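Local coordinates for heterokaryon incompatibility protein s (Podospora anserina, PDB 2WVQ) that forms the [het-s] prion and drives heterokaryon incompatibility by interacting with het-S from incompatible cells, the part described here being its dimeric, mostly helical N-terminal globular domain, at residues Y42-Q46 with F117-K123; A54-R58 with I211-M215; L21-C25 with V88-L92; I192-E198 with A218-I223; Q46-I51 with L129-N134. The protein carries 2 engineered substitutions. The contacts are given in a common frame with arbitrary orientation. Numbering follows the deposited sequence.

Contact 1 of 5, residues Y42-Q46 with F117-K123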
# COMPACT_ATOMS: atom_id res chain seq x y z
N TYR A 42 12.40 -2.90 -18.84
CA TYR A 42 11.68 -1.67 -18.98
C TYR A 42 10.40 -1.86 -19.82
O TYR A 42 9.32 -1.56 -19.35
CB TYR A 42 12.53 -0.57 -19.62
CG TYR A 42 11.69 0.58 -20.18
CD1 TYR A 42 10.77 1.28 -19.36
CD2 TYR A 42 11.82 0.98 -21.49
CE1 TYR A 42 10.02 2.33 -19.87
CE2 TYR A 42 11.09 2.02 -22.01
CZ TYR A 42 10.18 2.69 -21.20
OH TYR A 42 9.46 3.73 -21.74
N GLU A 43 10.57 -2.38 -21.04
CA GLU A 43 9.49 -2.44 -22.02
C GLU A 43 8.33 -3.24 -21.45
O GLU A 43 7.20 -2.76 -21.45
CB GLU A 43 9.99 -3.05 -23.32
CG GLU A 43 9.02 -2.94 -24.48
CD GLU A 43 9.55 -3.63 -25.72
OE1 GLU A 43 10.67 -3.32 -26.16
OE2 GLU A 43 8.82 -4.49 -26.26
N ARG A 44 8.61 -4.44 -20.94
CA ARG A 44 7.56 -5.28 -20.36
C ARG A 44 6.86 -4.63 -19.17
O ARG A 44 5.64 -4.66 -19.08
CB ARG A 44 8.09 -6.67 -20.00
CG ARG A 44 7.06 -7.65 -19.42
CD ARG A 44 7.81 -8.77 -18.63
NE ARG A 44 7.32 -8.94 -17.25
CZ ARG A 44 6.14 -9.49 -16.91
NH1 ARG A 44 5.28 -9.95 -17.84
NH2 ARG A 44 5.81 -9.57 -15.61
N CYS A 45 7.62 -4.04 -18.24
CA CYS A 45 7.04 -3.39 -17.06
C CYS A 45 6.14 -2.18 -17.42
O CYS A 45 5.11 -1.94 -16.78
CB CYS A 45 8.15 -2.98 -16.08
SG CYS A 45 8.84 -4.43 -15.23
N GLN A 46 6.56 -1.41 -18.42
CA GLN A 46 5.75 -0.31 -18.94
C GLN A 46 4.44 -0.83 -19.54
O GLN A 46 3.38 -0.31 -19.20
CB GLN A 46 6.53 0.53 -19.95
CG GLN A 46 5.73 1.70 -20.56
CD GLN A 46 5.30 2.72 -19.53
OE1 GLN A 46 6.13 3.39 -18.93
NE2 GLN A 46 3.98 2.83 -19.29
N PHE A 117 13.91 5.80 -18.23
CA PHE A 117 13.57 5.29 -19.55
C PHE A 117 12.52 6.17 -20.28
O PHE A 117 11.72 6.85 -19.65
CB PHE A 117 13.07 3.85 -19.45
CG PHE A 117 14.18 2.85 -19.23
CD1 PHE A 117 14.36 2.27 -17.97
CD2 PHE A 117 15.04 2.48 -20.28
CE1 PHE A 117 15.38 1.34 -17.75
CE2 PHE A 117 16.07 1.55 -20.07
CZ PHE A 117 16.24 0.98 -18.80
N GLU A 118 12.57 6.14 -21.61
CA GLU A 118 11.55 6.80 -22.45
C GLU A 118 11.17 5.81 -23.51
O GLU A 118 11.94 4.90 -23.78
CB GLU A 118 12.06 8.13 -23.04
CG GLU A 118 13.56 8.17 -23.32
CD GLU A 118 14.20 9.53 -23.03
OE1 GLU A 118 13.75 10.56 -23.60
OE2 GLU A 118 15.18 9.56 -22.24
N ASP A 119 9.98 5.95 -24.11
CA ASP A 119 9.49 4.89 -25.01
C ASP A 119 10.33 4.63 -26.28
O ASP A 119 10.19 3.59 -26.91
CB ASP A 119 7.95 4.94 -25.24
CG ASP A 119 7.51 6.01 -26.24
OD1 ASP A 119 6.27 6.16 -26.39
OD2 ASP A 119 8.35 6.68 -26.88
N LYS A 120 11.22 5.56 -26.61
CA LYS A 120 12.29 5.32 -27.59
C LYS A 120 13.27 4.21 -27.17
O LYS A 120 14.01 3.72 -28.01
CB LYS A 120 13.07 6.60 -27.92
CG LYS A 120 14.15 6.98 -26.88
CD LYS A 120 15.16 7.98 -27.41
CE LYS A 120 14.69 9.43 -27.30
NZ LYS A 120 14.94 10.03 -25.94
N ASP A 121 13.28 3.85 -25.89
CA ASP A 121 14.10 2.75 -25.37
C ASP A 121 13.41 1.38 -25.48
O ASP A 121 14.01 0.35 -25.13
CB ASP A 121 14.51 3.01 -23.91
CG ASP A 121 15.33 4.25 -23.76
OD1 ASP A 121 14.94 5.11 -22.95
OD2 ASP A 121 16.35 4.38 -24.47
N MET A 122 12.16 1.39 -25.96
CA MET A 122 11.49 0.16 -26.39
C MET A 122 11.83 -0.22 -27.82
O MET A 122 12.19 0.63 -28.63
CB MET A 122 9.97 0.33 -26.32
CG MET A 122 9.42 0.44 -24.95
SD MET A 122 7.64 0.74 -25.07
CE MET A 122 7.26 0.97 -23.34
N LYS A 123 11.67 -1.50 -28.12
CA LYS A 123 11.64 -1.96 -29.50
C LYS A 123 10.39 -1.39 -30.21
O LYS A 123 9.40 -1.05 -29.53
CB LYS A 123 11.69 -3.50 -29.54
CG LYS A 123 12.87 -4.08 -28.75
CD LYS A 123 13.18 -5.50 -29.15
CE LYS A 123 14.65 -5.83 -28.90
NZ LYS A 123 15.08 -7.08 -29.58
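An aromatic stack backed by a methionine joins the first turn of helix 42-62 to residues 117-123, the end of the connection that runs from helix 79-108 into helix 124-140. Tyr-42 and Phe-117 form an offset stack, ring planes only 8° apart and centroids separated by 4.6 Å. The displacement lets each ring also receive the other residue's methylene: Phe-117 CB lies 3.3 Å from the centroid of Tyr-42, and Tyr-42 CB lies 3.7 Å from that of Phe-117, both nearly on the ring normal, so two CH-pi contacts accompany the stack. Met-122 lies alongside, its CG 3.7 Å from Tyr-42 CE2 and 3.4 Å from Glu-43 CG. With chi2 and chi3 both t, its side chain stretches one turn further along the helix, and Met-122 CE meets Gln-46 CG at 3.3 Å. The loop is compactly folded: Asp-121 N bonds to Glu-118 O at 2.7 Å, and Asp-121 OD1 accepts from Glu-118 N at 2.9 Å. Beyond the pair, Phe-117 shares backbone hydrogen bonds with Leu-34 of strand 32-34. Across the contact the one hydrogen bond runs from Lys-123 N to Glu-43 OE1 (2.9 Å, 158°). Flat and apolar surfaces make up most of the contact; the single directional bond falls on the N-cap residue of helix 124-140, so it fixes the start of that helix against Glu-43.

Contact 2 of 5, residues A54-R58 with I211-M215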
# COMPACT_ATOMS: atom_id res chain seq x y z
N ALA A 54 -5.47 0.29 -18.80
CA ALA A 54 -6.51 -0.05 -19.81
C ALA A 54 -7.67 -0.80 -19.14
O ALA A 54 -8.84 -0.62 -19.50
CB ALA A 54 -5.90 -0.93 -20.95
N ARG A 55 -7.35 -1.62 -18.16
CA ARG A 55 -8.36 -2.45 -17.53
C ARG A 55 -9.24 -1.64 -16.57
O ARG A 55 -10.49 -1.88 -16.49
CB ARG A 55 -7.73 -3.65 -16.85
CG ARG A 55 -8.78 -4.67 -16.46
CD ARG A 55 -8.31 -5.52 -15.34
NE ARG A 55 -9.39 -6.21 -14.65
CZ ARG A 55 -9.21 -6.87 -13.51
NH1 ARG A 55 -8.00 -6.92 -12.94
NH2 ARG A 55 -10.23 -7.47 -12.92
N LEU A 56 -8.61 -0.69 -15.88
CA LEU A 56 -9.30 0.27 -15.02
C LEU A 56 -10.23 1.15 -15.90
O LEU A 56 -11.44 1.32 -15.61
CB LEU A 56 -8.29 1.15 -14.23
CG LEU A 56 -8.81 2.30 -13.33
CD1 LEU A 56 -9.69 1.83 -12.21
CD2 LEU A 56 -7.69 3.22 -12.74
N SER A 57 -9.69 1.68 -16.98
CA SER A 57 -10.56 2.45 -17.84
C SER A 57 -11.71 1.63 -18.50
O SER A 57 -12.79 2.18 -18.68
CB SER A 57 -9.79 3.31 -18.83
OG SER A 57 -9.55 2.65 -20.02
N ARG A 58 -11.47 0.36 -18.85
CA ARG A 58 -12.51 -0.52 -19.34
C ARG A 58 -13.69 -0.57 -18.40
O ARG A 58 -14.83 -0.56 -18.86
CB ARG A 58 -12.04 -1.93 -19.69
CG ARG A 58 -13.02 -2.76 -20.63
CD ARG A 58 -12.51 -4.19 -20.82
NE ARG A 58 -11.12 -4.16 -21.28
CZ ARG A 58 -10.06 -4.74 -20.69
NH1 ARG A 58 -10.20 -5.46 -19.60
NH2 ARG A 58 -8.86 -4.61 -21.24
N ILE A 211 -3.13 -9.75 -14.56
CA ILE A 211 -3.61 -8.36 -14.39
C ILE A 211 -4.91 -8.03 -15.13
O ILE A 211 -5.72 -7.25 -14.65
CB ILE A 211 -2.47 -7.30 -14.66
CG1 ILE A 211 -2.03 -7.22 -16.11
CG2 ILE A 211 -1.22 -7.62 -13.82
CD1 ILE A 211 -0.73 -6.40 -16.30
N ASP A 212 -5.11 -8.68 -16.27
CA ASP A 212 -6.28 -8.42 -17.11
C ASP A 212 -6.64 -9.67 -17.94
O ASP A 212 -6.26 -9.76 -19.12
CB ASP A 212 -6.01 -7.23 -18.03
CG ASP A 212 -7.25 -6.77 -18.78
OD1 ASP A 212 -8.26 -7.51 -18.84
OD2 ASP A 212 -7.20 -5.67 -19.36
N ALA A 213 -7.37 -10.60 -17.31
CA ALA A 213 -7.82 -11.86 -17.95
C ALA A 213 -8.66 -11.65 -19.22
O ALA A 213 -8.54 -12.43 -20.18
CB ALA A 213 -8.58 -12.72 -16.98
N ALA A 214 -9.51 -10.62 -19.22
CA ALA A 214 -10.33 -10.26 -20.38
C ALA A 214 -9.47 -9.97 -21.64
O ALA A 214 -9.74 -10.52 -22.72
CB ALA A 214 -11.27 -9.10 -20.05
N MET A 215 -8.41 -9.17 -21.47
CA MET A 215 -7.43 -8.90 -22.54
C MET A 215 -6.62 -10.12 -22.90
O MET A 215 -6.35 -10.39 -24.07
CB MET A 215 -6.48 -7.75 -22.13
CG MET A 215 -5.45 -7.39 -23.21
SD MET A 215 -4.34 -6.00 -22.84
CE MET A 215 -5.42 -4.67 -22.28
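Two arginines of helix 42-62 meet the chain where helix 213-224 begins; the side-chain nitrogens of both, and both oxygens of Asp-212, are all hydrogen-bonded. Arg-58 makes a two-pronged salt bridge to Asp-212: Arg-58 NH1 donates to Asp-212 OD1 at 2.9 Å and Arg-58 NH2 to Asp-212 OD2 at 2.7 Å, while NH1 to OD2 is weak. Arg-58 NH2 has a second carboxylate in Glu-191. Arg-55 NH1 gives Ile-211 O a weak bond of 2.9 Å, but its guanidinium's stronger partners lie on helix 157-176, in salt bridges to Asp-172 and Glu-175. Asp-212 OD1 works twice, since it also accepts from Met-215 N at 3.1 Å. The one apolar contact between the segments is Met-215 CE to Ala-54 CB, 4.0 Å; that methyl also lies 3.6 Å from Arg-58 NH2, at the guanidinium edge, and Ile-51 of helix 42-62 packs on Met-215 too. The result is an aspartate N-cap, classical for an alpha-helix start, whose carboxylate also pairs with a buried arginine inside this helical domain.

Contact 3 of 5, residues L21-C25 with V88-L92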
# COMPACT_ATOMS: atom_id res chain seq x y z
N LEU A 21 -13.21 11.08 -8.95
CA LEU A 21 -12.12 10.26 -8.36
C LEU A 21 -11.60 9.18 -9.33
O LEU A 21 -10.39 9.00 -9.48
CB LEU A 21 -12.60 9.59 -7.06
CG LEU A 21 -13.00 10.49 -5.87
CD1 LEU A 21 -13.85 9.75 -4.82
CD2 LEU A 21 -11.79 11.22 -5.23
N PHE A 22 -12.52 8.50 -10.02
CA PHE A 22 -12.16 7.53 -11.07
C PHE A 22 -11.29 8.11 -12.16
O PHE A 22 -10.25 7.52 -12.51
CB PHE A 22 -13.38 6.87 -11.72
CG PHE A 22 -13.04 6.01 -12.90
CD1 PHE A 22 -12.65 4.68 -12.73
CD2 PHE A 22 -13.08 6.52 -14.17
CE1 PHE A 22 -12.31 3.89 -13.82
CE2 PHE A 22 -12.76 5.73 -15.31
CZ PHE A 22 -12.38 4.42 -15.13
N ASN A 23 -11.70 9.26 -12.72
CA ASN A 23 -10.93 9.91 -13.81
C ASN A 23 -9.53 10.35 -13.34
O ASN A 23 -8.57 10.24 -14.09
CB ASN A 23 -11.70 11.06 -14.49
CG ASN A 23 -12.94 10.57 -15.29
OD1 ASN A 23 -12.87 9.55 -16.00
ND2 ASN A 23 -14.06 11.24 -15.12
N ASN A 24 -9.45 10.77 -12.09
CA ASN A 24 -8.15 11.04 -11.42
C ASN A 24 -7.20 9.84 -11.29
O ASN A 24 -5.98 10.00 -11.51
CB ASN A 24 -8.39 11.76 -10.07
CG ASN A 24 -8.99 13.17 -10.28
OD1 ASN A 24 -8.89 13.73 -11.38
ND2 ASN A 24 -9.58 13.75 -9.24
N CYS A 25 -7.75 8.68 -10.95
CA CYS A 25 -7.04 7.40 -10.90
C CYS A 25 -6.40 7.06 -12.25
O CYS A 25 -5.19 6.74 -12.33
CB CYS A 25 -7.98 6.23 -10.45
SG CYS A 25 -8.52 6.20 -8.71
N VAL A 88 -11.82 3.50 -5.41
CA VAL A 88 -11.19 4.55 -6.18
C VAL A 88 -10.35 5.52 -5.24
O VAL A 88 -9.24 5.91 -5.59
CB VAL A 88 -12.38 5.13 -7.04
CG1 VAL A 88 -12.87 6.52 -6.65
CG2 VAL A 88 -12.30 4.66 -8.53
N GLU A 89 -10.87 5.83 -4.05
CA GLU A 89 -10.10 6.61 -3.06
C GLU A 89 -8.83 5.81 -2.66
O GLU A 89 -7.74 6.37 -2.64
CB GLU A 89 -10.93 6.96 -1.82
CG GLU A 89 -11.92 8.07 -2.03
CD GLU A 89 -12.99 8.14 -0.96
OE1 GLU A 89 -13.68 9.17 -0.91
OE2 GLU A 89 -13.15 7.17 -0.17
N GLU A 90 -8.98 4.51 -2.40
CA GLU A 90 -7.82 3.64 -2.10
C GLU A 90 -6.80 3.50 -3.27
O GLU A 90 -5.58 3.45 -3.01
CB GLU A 90 -8.28 2.30 -1.53
CG GLU A 90 -7.35 1.86 -0.34
CD GLU A 90 -7.70 0.53 0.25
OE1 GLU A 90 -6.76 -0.25 0.53
OE2 GLU A 90 -8.91 0.26 0.45
N ILE A 91 -7.24 3.48 -4.53
CA ILE A 91 -6.27 3.53 -5.68
C ILE A 91 -5.46 4.85 -5.63
O ILE A 91 -4.24 4.84 -5.84
CB ILE A 91 -6.95 3.30 -7.11
CG1 ILE A 91 -7.50 1.89 -7.22
CG2 ILE A 91 -5.94 3.54 -8.27
CD1 ILE A 91 -8.55 1.68 -8.34
N LEU A 92 -6.14 5.96 -5.34
CA LEU A 92 -5.49 7.25 -5.14
C LEU A 92 -4.41 7.26 -4.04
O LEU A 92 -3.32 7.82 -4.26
CB LEU A 92 -6.51 8.37 -4.91
CG LEU A 92 -6.95 9.31 -6.08
CD1 LEU A 92 -6.61 8.86 -7.46
CD2 LEU A 92 -8.38 9.85 -6.00
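A cysteine sulfur occupies the middle of this helix pair: Cys-25 SG lies only 3.2 Å from the backbone O of Val-88, which also accepts the helical bond from Leu-92 N at 3.1 Å. The same sulfur is 3.7 Å from Ile-91 CB and 3.5 Å from Leu-92 CD1, so one small side chain touches three residues spread over a turn of the facing helix. The segments run in the same general direction, their axes crossing at 35° with a closest approach of 9.1 Å, a spacing that accommodates interleaved aliphatic side chains. Leu-21 meets Leu-92 through its CD2, 3.8 Å from Leu-92 CD2, and its CD1 lies 3.8 Å from Glu-89 CG. Leu-92 adopts chi angles between the usual wells, with CD1 lying over the backbone at Asn-24 C (4.0 Å). In this mostly helical HeLo domain the contact lays the N-terminal helix 18-28 along the long helix 79-108. Phe-22 turns away overall, although its CB is 4.0 Å from Val-88 CG2; its ring meets Trp-59, and Leu-56 of helix 42-62 also packs on Phe-22, Cys-25 and Ile-91. Helix 79-108 belongs to the dimer interface as well: Glu-89 forms a salt bridge with Lys-100 of the second subunit, and Glu-90 forms one with Arg-104 of the second subunit.

Contact 4 of 5, residues I192-E198 with A218-I223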
# COMPACT_ATOMS: atom_id res chain seq x y z
N ILE A 192 -8.88 -5.02 -29.10
CA ILE A 192 -7.94 -5.91 -29.75
C ILE A 192 -8.22 -6.15 -31.26
O ILE A 192 -7.48 -6.87 -31.93
CB ILE A 192 -7.88 -7.24 -28.92
CG1 ILE A 192 -6.44 -7.59 -28.56
CG2 ILE A 192 -8.67 -8.40 -29.58
CD1 ILE A 192 -6.28 -8.02 -27.13
N GLU A 193 -9.27 -5.53 -31.81
CA GLU A 193 -9.58 -5.75 -33.23
C GLU A 193 -8.63 -5.09 -34.23
O GLU A 193 -8.53 -5.53 -35.38
CB GLU A 193 -11.06 -5.51 -33.57
CG GLU A 193 -11.64 -4.15 -33.25
CD GLU A 193 -12.96 -3.92 -33.96
OE1 GLU A 193 -14.03 -4.05 -33.33
OE2 GLU A 193 -12.93 -3.63 -35.18
N GLU A 194 -7.91 -4.05 -33.82
CA GLU A 194 -7.00 -3.37 -34.74
C GLU A 194 -5.61 -4.02 -34.79
O GLU A 194 -4.83 -3.78 -35.72
CB GLU A 194 -6.90 -1.89 -34.38
CG GLU A 194 -6.46 -1.01 -35.52
CD GLU A 194 -7.35 0.20 -35.68
OE1 GLU A 194 -8.18 0.46 -34.77
OE2 GLU A 194 -7.23 0.89 -36.71
N VAL A 195 -5.32 -4.85 -33.80
CA VAL A 195 -4.01 -5.49 -33.73
C VAL A 195 -4.06 -6.85 -34.45
O VAL A 195 -4.68 -7.81 -33.97
CB VAL A 195 -3.44 -5.50 -32.27
CG1 VAL A 195 -4.39 -6.14 -31.29
CG2 VAL A 195 -2.07 -6.16 -32.20
N GLU A 196 -3.42 -6.91 -35.62
CA GLU A 196 -3.58 -8.04 -36.53
C GLU A 196 -2.49 -9.10 -36.42
O GLU A 196 -2.73 -10.29 -36.73
CB GLU A 196 -3.70 -7.55 -37.98
CG GLU A 196 -4.92 -6.66 -38.26
CD GLU A 196 -6.26 -7.31 -37.85
OE1 GLU A 196 -7.31 -6.62 -37.95
OE2 GLU A 196 -6.27 -8.49 -37.43
N ASP A 197 -1.30 -8.66 -36.00
CA ASP A 197 -0.12 -9.54 -36.07
C ASP A 197 0.02 -10.40 -34.81
O ASP A 197 -0.11 -9.90 -33.67
CB ASP A 197 1.16 -8.71 -36.31
CG ASP A 197 1.32 -7.56 -35.30
OD1 ASP A 197 2.46 -7.38 -34.80
OD2 ASP A 197 0.34 -6.84 -35.02
N GLU A 198 0.27 -11.69 -35.03
CA GLU A 198 0.47 -12.67 -33.96
C GLU A 198 1.52 -12.20 -32.94
O GLU A 198 1.27 -12.39 -31.66
CB GLU A 198 0.88 -14.02 -34.56
CG GLU A 198 0.60 -15.22 -33.66
CD GLU A 198 1.74 -15.49 -32.68
OE1 GLU A 198 2.82 -15.95 -33.13
OE2 GLU A 198 1.55 -15.25 -31.45
N ALA A 218 -8.97 -12.38 -24.92
CA ALA A 218 -9.23 -11.75 -26.21
C ALA A 218 -8.08 -11.96 -27.19
O ALA A 218 -8.31 -12.31 -28.34
CB ALA A 218 -9.55 -10.27 -26.03
N ALA A 219 -6.85 -11.70 -26.74
CA ALA A 219 -5.62 -12.04 -27.48
C ALA A 219 -5.49 -13.54 -27.83
O ALA A 219 -5.18 -13.87 -28.97
CB ALA A 219 -4.40 -11.57 -26.71
N ALA A 220 -5.73 -14.42 -26.85
CA ALA A 220 -5.69 -15.86 -27.05
C ALA A 220 -6.70 -16.31 -28.10
O ALA A 220 -6.37 -17.10 -29.00
CB ALA A 220 -5.91 -16.60 -25.73
N GLN A 221 -7.93 -15.78 -28.01
CA GLN A 221 -8.99 -16.11 -28.97
C GLN A 221 -8.60 -15.67 -30.38
O GLN A 221 -8.96 -16.33 -31.36
CB GLN A 221 -10.32 -15.44 -28.57
CG GLN A 221 -11.22 -16.24 -27.59
CD GLN A 221 -12.17 -15.33 -26.74
OE1 GLN A 221 -12.02 -14.08 -26.68
NE2 GLN A 221 -13.13 -15.96 -26.07
N LYS A 222 -7.85 -14.58 -30.49
CA LYS A 222 -7.48 -14.03 -31.80
C LYS A 222 -6.31 -14.77 -32.46
O LYS A 222 -6.33 -15.01 -33.68
CB LYS A 222 -7.22 -12.53 -31.72
CG LYS A 222 -7.14 -11.86 -33.08
CD LYS A 222 -7.34 -10.32 -32.97
CE LYS A 222 -7.23 -9.79 -34.44
NZ LYS A 222 -7.95 -8.47 -34.59
N ILE A 223 -5.31 -15.13 -31.68
CA ILE A 223 -4.14 -15.84 -32.22
C ILE A 223 -4.43 -17.30 -32.57
O ILE A 223 -3.76 -17.87 -33.44
CB ILE A 223 -2.85 -15.70 -31.34
CG1 ILE A 223 -3.15 -15.92 -29.84
CG2 ILE A 223 -2.24 -14.33 -31.54
CD1 ILE A 223 -2.02 -15.48 -28.89
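Lys-222 of helix 213-224 is stretched out with all four chi angles t, and this carries its ammonium group across to the turn that links helix 181-191 to helix 198-207. There NZ donates to the carbonyl O of Ile-192 at 3.1 Å, and Glu-193 O lies equally near NZ, also at 3.1 Å. Glu-196 starts out pointing away, but its chi1 and chi2, both m, curl the chain back so that OE2 comes within 3.3 Å of Lys-222 NZ, a salt bridge whose hydrogen bond is weak. Ile-192 sits off the rotamer wells (chi1 -127°, chi2 135°) and reaches two alanines: CG2 is 4.1 Å from Ala-218 CB and CD1 is 4.0 Å from Ala-219 CB. At the far end Glu-198, t at chi1 and m at chi2, lays its CG 3.7 Å from Ile-223 CG2. Ile-223, with chi1 p, also touches Leu-201 of helix 198-207, as does Val-195. Asp-197 is the N-cap of that helix. A lone lysine thus brings positive charge to a turn rich in glutamates and carbonyl oxygens, so electrostatics, supplemented by alkyl contacts, ties the turn to the last helix.

Contact 5 of 5, residues Q46-I51 with L129-N134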
# COMPACT_ATOMS: atom_id res chain seq x y z
N GLN A 46 6.56 -1.41 -18.42
CA GLN A 46 5.75 -0.31 -18.94
C GLN A 46 4.44 -0.83 -19.54
O GLN A 46 3.38 -0.31 -19.20
CB GLN A 46 6.53 0.53 -19.95
CG GLN A 46 5.73 1.70 -20.56
CD GLN A 46 5.30 2.72 -19.53
OE1 GLN A 46 6.13 3.39 -18.93
NE2 GLN A 46 3.98 2.83 -19.29
N LEU A 47 4.50 -1.87 -20.37
CA LEU A 47 3.28 -2.50 -20.91
C LEU A 47 2.33 -3.05 -19.81
O LEU A 47 1.12 -2.98 -19.98
CB LEU A 47 3.60 -3.56 -21.99
CG LEU A 47 4.23 -3.04 -23.30
CD1 LEU A 47 4.75 -4.15 -24.17
CD2 LEU A 47 3.30 -2.13 -24.10
N ARG A 48 2.89 -3.62 -18.73
CA ARG A 48 2.10 -4.10 -17.58
C ARG A 48 1.32 -2.95 -16.92
O ARG A 48 0.13 -3.11 -16.58
CB ARG A 48 2.98 -4.76 -16.50
CG ARG A 48 3.85 -5.89 -16.90
CD ARG A 48 3.18 -7.25 -16.74
NE ARG A 48 2.86 -7.58 -15.35
CZ ARG A 48 2.17 -8.68 -14.99
NH1 ARG A 48 1.74 -9.53 -15.92
NH2 ARG A 48 1.92 -8.92 -13.70
N LEU A 49 1.98 -1.80 -16.74
CA LEU A 49 1.33 -0.55 -16.31
C LEU A 49 0.22 -0.03 -17.27
O LEU A 49 -0.87 0.38 -16.82
CB LEU A 49 2.38 0.54 -16.10
CG LEU A 49 2.70 1.28 -14.79
CD1 LEU A 49 2.33 0.60 -13.43
CD2 LEU A 49 4.16 1.74 -14.80
N ASP A 50 0.50 -0.03 -18.58
CA ASP A 50 -0.48 0.42 -19.59
C ASP A 50 -1.71 -0.49 -19.59
O ASP A 50 -2.83 -0.02 -19.80
CB ASP A 50 0.12 0.45 -21.01
CG ASP A 50 1.38 1.35 -21.14
OD1 ASP A 50 2.16 1.08 -22.08
OD2 ASP A 50 1.59 2.32 -20.37
N ILE A 51 -1.50 -1.78 -19.39
CA ILE A 51 -2.58 -2.76 -19.30
C ILE A 51 -3.45 -2.60 -18.05
O ILE A 51 -4.68 -2.70 -18.16
CB ILE A 51 -2.09 -4.21 -19.48
CG1 ILE A 51 -1.66 -4.43 -20.93
CG2 ILE A 51 -3.16 -5.24 -19.10
CD1 ILE A 51 -0.74 -5.62 -21.07
N LEU A 129 2.56 -0.96 -29.25
CA LEU A 129 1.63 -1.46 -28.25
C LEU A 129 1.38 -0.39 -27.16
O LEU A 129 0.23 -0.11 -26.83
CB LEU A 129 2.09 -2.79 -27.65
CG LEU A 129 1.30 -4.08 -27.90
CD1 LEU A 129 0.34 -3.99 -29.09
CD2 LEU A 129 2.18 -5.35 -28.00
N HIS A 130 2.46 0.22 -26.68
CA HIS A 130 2.40 1.28 -25.68
C HIS A 130 1.49 2.42 -26.17
O HIS A 130 0.53 2.79 -25.50
CB HIS A 130 3.81 1.78 -25.35
CG HIS A 130 3.84 2.98 -24.44
ND1 HIS A 130 3.45 2.94 -23.11
CD2 HIS A 130 4.22 4.26 -24.69
CE1 HIS A 130 3.57 4.15 -22.59
NE2 HIS A 130 4.03 4.97 -23.53
N ARG A 131 1.78 2.91 -27.38
CA ARG A 131 0.96 3.96 -27.98
C ARG A 131 -0.50 3.57 -28.24
O ARG A 131 -1.38 4.36 -27.95
CB ARG A 131 1.65 4.56 -29.19
CG ARG A 131 2.84 5.37 -28.75
CD ARG A 131 3.89 5.49 -29.83
NE ARG A 131 4.95 6.36 -29.33
CZ ARG A 131 5.90 6.93 -30.07
NH1 ARG A 131 5.95 6.74 -31.38
NH2 ARG A 131 6.81 7.69 -29.48
N ARG A 132 -0.74 2.35 -28.73
CA ARG A 132 -2.09 1.80 -28.90
C ARG A 132 -2.88 1.70 -27.57
O ARG A 132 -4.03 2.11 -27.49
CB ARG A 132 -2.03 0.42 -29.59
CG ARG A 132 -3.33 -0.40 -29.53
CD ARG A 132 -3.33 -1.55 -30.53
NE ARG A 132 -3.77 -1.11 -31.85
CZ ARG A 132 -2.97 -0.84 -32.88
NH1 ARG A 132 -1.66 -0.98 -32.77
NH2 ARG A 132 -3.50 -0.43 -34.03
N LEU A 133 -2.25 1.15 -26.53
CA LEU A 133 -2.88 1.02 -25.22
C LEU A 133 -3.15 2.36 -24.58
O LEU A 133 -4.21 2.57 -23.96
CB LEU A 133 -2.02 0.14 -24.30
CG LEU A 133 -2.22 -1.33 -23.91
CD1 LEU A 133 -3.13 -2.19 -24.74
CD2 LEU A 133 -0.83 -1.97 -23.79
N ASN A 134 -2.23 3.30 -24.73
CA ASN A 134 -2.48 4.66 -24.25
C ASN A 134 -3.64 5.33 -25.03
O ASN A 134 -4.51 5.95 -24.44
CB ASN A 134 -1.24 5.53 -24.42
CG ASN A 134 -0.15 5.28 -23.36
OD1 ASN A 134 0.81 6.01 -23.33
ND2 ASN A 134 -0.29 4.24 -22.53
O HOH W 1 -2.80 2.40 -21.33
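Leu-47 lays its CD2 methyl over the turn at Leu-129 and His-130, 3.8 Å from Leu-129 CB, 3.6 Å from His-130 N and 4.1 Å from Leu-133 CD2. Leu-133 answers from the other helix: its CD2 packs 3.8 Å from Asp-50 CB and 3.9 Å from Ile-51 CG1. The two helices run almost parallel here, axes at 15° and 9.6 Å apart at closest. Beside this apolar strip runs a polar one, centred on Asp-50. His-130 ND1 donates to Asp-50 OD1 at 2.5 Å, a very short His-carboxylate hydrogen bond lying near the imidazole plane. The other oxygen, Asp-50 OD2, accepts from Gln-46 NE2 at 2.7 Å and, weakly, from Asn-134 ND2 at 3.4 Å, so a buried carboxylate is satisfied by side chains of both helices. A water donates to Asp-50 O (2.9 Å) and, weakly, to Leu-133 O (3.0 Å), and accepts a weak bond from Asn-134 ND2 (3.3 Å), linking the two backbones. Helix 198-207 covers the apolar side of both helices, touched by Leu-47, Ile-51 and Leu-129, while Leu-49 of helix 42-62 packs on helix 157-176 and on strand 32-34.

Helix 42-62 is shared by contacts 1, 5 and 2, which follow one another along it, with centres about 10 Å apart from contact 1 to contact 5 and about 11 Å from contact 5 to contact 2. Contacts 1 and 5 share Gln-46. Contact 3 touches contact 2 through Leu-56 and Phe-22. Contact 4 shares helix 213-224 with contact 2 and lies about 30 Å, centre to centre, from contact 3, across the chain's centre. The segments of contacts 1, 2, 3 and 5 alternate along the chain, whereas contact 4 comes after 1, 3 and 5 and crosses contact 2 alone. Together they span from the dimer-forming helix 79-108 to the C-terminal helix, beyond which the full-length protein continues into its prion domain.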